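Dps family protein (Staphylococcus aureus subsp. aureus, PDB 2D5K) compacts the nucleoid and, as a hollow twelve-subunit ferritin-like shell, probably binds and oxidises iron. Local coordinates at the interface of chains A and B and the interface of chains A and C. Sequence-based numbering; all coordinates share one arbitrary frame. Chains: chain A/B/C, Dps family protein.

Contact 1: the interface of chains A and B. Residues chain A 130, 133-134, 137-138; chain B 62, 65, 124.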
loop_
_atom_site.group_PDB
_atom_site.type_symbol
_atom_site.label_atom_id
_atom_site.label_comp_id
_atom_site.label_asym_id
_atom_site.label_seq_id
_atom_site.Cartn_x
_atom_site.Cartn_y
_atom_site.Cartn_z
ATOM N N ILE A 130 27.115 -9.298 14.751
ATOM C CA ILE A 130 27.604 -9.189 13.376
ATOM C C ILE A 130 26.691 -8.267 12.580
ATOM O O ILE A 130 27.159 -7.436 11.804
ATOM C CB ILE A 130 27.629 -10.558 12.660
ATOM C CG1 ILE A 130 28.548 -11.523 13.400
ATOM C CG2 ILE A 130 28.107 -10.384 11.216
ATOM C CD1 ILE A 130 29.957 -11.102 13.399
ATOM N N GLN A 133 27.427 -4.733 13.672
ATOM C CA GLN A 133 28.721 -4.284 13.165
ATOM C C GLN A 133 28.622 -3.975 11.670
ATOM O O GLN A 133 29.275 -3.062 11.166
ATOM C CB GLN A 133 29.788 -5.358 13.408
ATOM C CG GLN A 133 31.216 -4.889 13.130
ATOM C CD GLN A 133 32.239 -5.975 13.363
ATOM O OE1 GLN A 133 32.056 -7.108 12.931
ATOM N NE2 GLN A 133 33.332 -5.634 14.042
ATOM N N THR A 134 27.806 -4.743 10.957
ATOM C CA THR A 134 27.636 -4.515 9.526
ATOM C C THR A 134 27.154 -3.088 9.280
ATOM O O THR A 134 27.740 -2.347 8.490
ATOM C CB THR A 134 26.601 -5.480 8.924
ATOM O OG1 THR A 134 27.057 -6.828 9.080
ATOM C CG2 THR A 134 26.397 -5.181 7.444
ATOM N N ASP A 137 29.721 -0.260 10.562
ATOM C CA ASP A 137 30.837 -0.030 9.647
ATOM C C ASP A 137 30.395 0.699 8.381
ATOM O O ASP A 137 31.129 1.527 7.849
ATOM C CB ASP A 137 31.503 -1.350 9.234
ATOM C CG ASP A 137 32.256 -2.022 10.372
ATOM O OD1 ASP A 137 32.517 -1.373 11.408
ATOM O OD2 ASP A 137 32.608 -3.210 10.213
ATOM N N LYS A 138 29.202 0.371 7.891
ATOM C CA LYS A 138 28.682 1.006 6.681
ATOM C C LYS A 138 28.460 2.491 6.952
ATOM O O LYS A 138 28.886 3.344 6.174
ATOM C CB LYS A 138 27.371 0.334 6.260
ATOM C CG LYS A 138 26.764 0.869 4.971
ATOM C CD LYS A 138 25.553 0.018 4.579
ATOM C CE LYS A 138 24.917 0.485 3.280
ATOM N NZ LYS A 138 23.734 -0.363 2.922
ATOM N N ARG B 62 30.854 -2.770 1.222
ATOM C CA ARG B 62 31.507 -3.412 2.356
ATOM C C ARG B 62 33.004 -3.151 2.177
ATOM O O ARG B 62 33.715 -2.872 3.139
ATOM C CB ARG B 62 31.245 -4.918 2.381
ATOM C CG ARG B 62 32.073 -5.666 3.437
ATOM C CD ARG B 62 31.899 -5.067 4.832
ATOM N NE ARG B 62 32.784 -5.699 5.813
ATOM C CZ ARG B 62 32.989 -5.238 7.045
ATOM N NH1 ARG B 62 32.372 -4.138 7.458
ATOM N NH2 ARG B 62 33.822 -5.871 7.861
ATOM N N ALA B 65 33.688 0.079 3.429
ATOM C CA ALA B 65 33.617 0.069 4.887
ATOM C C ALA B 65 34.888 -0.457 5.555
ATOM O O ALA B 65 35.139 -0.153 6.722
ATOM C CB ALA B 65 32.405 -0.745 5.348
ATOM N N VAL B 124 31.729 -9.691 9.252
ATOM C CA VAL B 124 30.704 -9.004 8.476
ATOM C C VAL B 124 30.787 -9.492 7.029
ATOM O O VAL B 124 29.790 -9.921 6.451
ATOM C CB VAL B 124 30.902 -7.473 8.508
ATOM C CG1 VAL B 124 29.992 -6.805 7.470
ATOM C CG2 VAL B 124 30.575 -6.937 9.902
HETATM O O HOH W 1 29.736 -2.990 6.499
HETATM O O HOH W 2 33.764 1.558 8.421
#

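Contact 2: the interface of chains A and C. Residues chain A 56-57, 60-61; chain C 30-31, 42, 49.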
loop_
_atom_site.group_PDB
_atom_site.type_symbol
_atom_site.label_atom_id
_atom_site.label_comp_id
_atom_site.label_asym_id
_atom_site.label_seq_id
_atom_site.Cartn_x
_atom_site.Cartn_y
_atom_site.Cartn_z
ATOM N N VAL A 56 18.582 -1.605 20.498
ATOM C CA VAL A 56 18.332 -1.673 21.927
ATOM C C VAL A 56 17.304 -2.748 22.248
ATOM O O VAL A 56 17.525 -3.583 23.123
ATOM C CB VAL A 56 17.845 -0.313 22.474
ATOM C CG1 VAL A 56 17.252 -0.485 23.871
ATOM C CG2 VAL A 56 19.018 0.672 22.517
ATOM N N ASP A 57 16.186 -2.739 21.533
ATOM C CA ASP A 57 15.148 -3.728 21.792
ATOM C C ASP A 57 15.596 -5.141 21.418
ATOM O O ASP A 57 15.339 -6.091 22.157
ATOM C CB ASP A 57 13.869 -3.369 21.037
ATOM C CG ASP A 57 12.669 -4.159 21.524
ATOM O OD1 ASP A 57 12.435 -4.183 22.753
ATOM O OD2 ASP A 57 11.961 -4.749 20.684
ATOM N N ALA A 60 18.293 -6.381 23.949
ATOM C CA ALA A 60 17.701 -6.520 25.272
ATOM C C ALA A 60 16.846 -7.779 25.343
ATOM O O ALA A 60 16.864 -8.492 26.346
ATOM C CB ALA A 60 16.856 -5.298 25.604
ATOM N N GLU A 61 16.102 -8.061 24.277
ATOM C CA GLU A 61 15.257 -9.248 24.285
ATOM C C GLU A 61 16.069 -10.524 24.074
ATOM O O GLU A 61 15.597 -11.620 24.368
ATOM C CB GLU A 61 14.126 -9.108 23.259
ATOM C CG GLU A 61 13.258 -7.872 23.538
ATOM C CD GLU A 61 11.865 -7.943 22.932
ATOM O OE1 GLU A 61 11.710 -8.518 21.837
ATOM O OE2 GLU A 61 10.926 -7.399 23.553
ATOM N N HIS C 30 8.263 -3.159 29.142
ATOM C CA HIS C 30 8.098 -3.925 27.909
ATOM C C HIS C 30 8.902 -5.229 27.997
ATOM O O HIS C 30 8.447 -6.284 27.557
ATOM C CB HIS C 30 8.582 -3.044 26.742
ATOM C CG HIS C 30 8.773 -3.760 25.437
ATOM N ND1 HIS C 30 7.723 -4.231 24.678
ATOM C CD2 HIS C 30 9.893 -3.986 24.708
ATOM C CE1 HIS C 30 8.186 -4.708 23.535
ATOM N NE2 HIS C 30 9.499 -4.571 23.529
ATOM N N TRP C 31 10.090 -5.156 28.593
ATOM C CA TRP C 31 10.955 -6.325 28.711
ATOM C C TRP C 31 10.663 -7.226 29.900
ATOM O O TRP C 31 10.686 -8.452 29.781
ATOM C CB TRP C 31 12.428 -5.894 28.812
ATOM C CG TRP C 31 12.936 -5.121 27.630
ATOM C CD1 TRP C 31 12.588 -5.298 26.322
ATOM C CD2 TRP C 31 13.909 -4.068 27.648
ATOM N NE1 TRP C 31 13.281 -4.417 25.523
ATOM C CE2 TRP C 31 14.099 -3.652 26.310
ATOM C CE3 TRP C 31 14.639 -3.437 28.664
ATOM C CZ2 TRP C 31 14.991 -2.630 25.961
ATOM C CZ3 TRP C 31 15.529 -2.417 28.317
ATOM C CH2 TRP C 31 15.693 -2.026 26.974
ATOM N N HIS C 42 3.010 -6.396 26.650
ATOM C CA HIS C 42 4.304 -6.308 25.979
ATOM C C HIS C 42 4.154 -5.360 24.787
ATOM O O HIS C 42 4.986 -4.476 24.569
ATOM C CB HIS C 42 4.742 -7.708 25.518
ATOM C CG HIS C 42 6.032 -7.730 24.759
ATOM N ND1 HIS C 42 6.104 -8.087 23.429
ATOM C CD2 HIS C 42 7.300 -7.458 25.145
ATOM C CE1 HIS C 42 7.363 -8.033 23.029
ATOM N NE2 HIS C 42 8.108 -7.655 24.051
ATOM N N TYR C 49 5.949 3.669 24.313
ATOM C CA TYR C 49 7.230 4.342 24.185
ATOM C C TYR C 49 7.424 4.925 22.791
ATOM O O TYR C 49 8.141 5.906 22.634
ATOM C CB TYR C 49 8.431 3.472 24.633
ATOM C CG TYR C 49 8.744 2.171 23.909
ATOM C CD1 TYR C 49 9.060 2.142 22.547
ATOM C CD2 TYR C 49 8.832 0.978 24.627
ATOM C CE1 TYR C 49 9.467 0.944 21.925
ATOM C CE2 TYR C 49 9.230 -0.212 24.021
ATOM C CZ TYR C 49 9.548 -0.226 22.676
ATOM O OH TYR C 49 9.946 -1.416 22.102
HETATM O O HOH W 3 9.602 -5.647 20.775
#

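Contact 1: the interface of chains A and B
B:Val124, near the start of helix 123-147 of its chain, presses both methyl groups onto one flank of helix 123-147 of chain A. CG1 of B:Val124, anti to the backbone N (chi1 169°), comes 3.3 Å from the hydroxyl OG1 of A:Thr134, while CG2 lies against A:Gln133. The extended side chain of A:Gln133 runs past that methyl, and its amide OE1 comes within 3.4 Å of B:Val124 CG2. A:Ile130 CG2 meets the backbone of the same valine, 4.0 Å from its CA. The hydroxyl amid this packing is satisfied inside its own helix: A:Thr134 OG1 donates to A:Ile130 O over 2.8 Å, from above the carbonyl plane. Further out, B:Val124 CB lies over the centre of one guanidinium face of B:Arg62. That group, carried on a chain bent at chi2 (54°), forms a salt bridge from NH1 to the carboxylate OD2 of A:Asp137 at 2.9 Å. The bond is nearly straight, uses the anti lone pair of OD2 and leaves the two flat groups almost coplanar. NH1 also holds water 1, which bridges to A:Thr134 O. At the rim, B:Ala65 CB packs on A:Asp137, and water 2 joins A:Asp137 O to B:Ala65 O. The patch belongs to an interface without strict two-fold symmetry, consistent with a role in closing the twelve-subunit shell.

Contact 2: the interface of chains A and C
The carboxylate OD1 of A:Asp57 is held from chain C by the indole N-H of C:Trp31, with NE1 2.9 Å away, and more weakly by the imidazole NE2 of C:His30. C:His30, C:His42, A:Asp57 and A:Glu61 are the ferroxidase-centre residues of the Dps family, histidines from one subunit and carboxylates from its two-fold mate. The indole N-H points nearly down the C-O axis of OD1, with the carboxylate and ring planes 17° apart. A:Ala60 CB sits over the indole face, 3.5 Å from the centroid of the six-membered ring of C:Trp31, and A:Val56 CG1 touches its edge. A:Glu61 extends beyond CG toward the histidines. Its OE2 accepts a bond from C:His42 NE2 at 2.9 Å. A:Glu61 OE2 lies in the imidazole plane of C:His42, while the N-H meets it on the syn side, tilted 20° out of the carboxylate plane; OE2 also lies 3.2 Å from C:His30 NE2. The rotation of C:His30 is fixed from behind: its ND1 donates in the ring plane to C:His42 O over 2.7 Å, which turns NE2 toward chain A. Water 3 lies at the edge of this ring and bridges C:His30 NE2 to A:Asp57 OD2. C:Tyr49, with CG between the backbone N and the carbonyl carbon (chi1 62°), sets OH over one face of the C:His30 ring, toward its rim.

The centres of the C-alpha atoms of contact 1 and contact 2 are about 24 Å apart; chain A gives helix 123-147 to the first and helix 38-65 to the second. Helix 38-65 nevertheless takes part in both, since its C-terminal end in chain B supplies residues to contact 1. Contact 2 belongs to a two-fold interface, so its metal-site residues recur with the chains exchanged, whereas contact 1 follows a different symmetry relation. Each subunit can therefore pair through one surface and join further neighbours through another, a combination suited to building the twelve-subunit assembly from dimers.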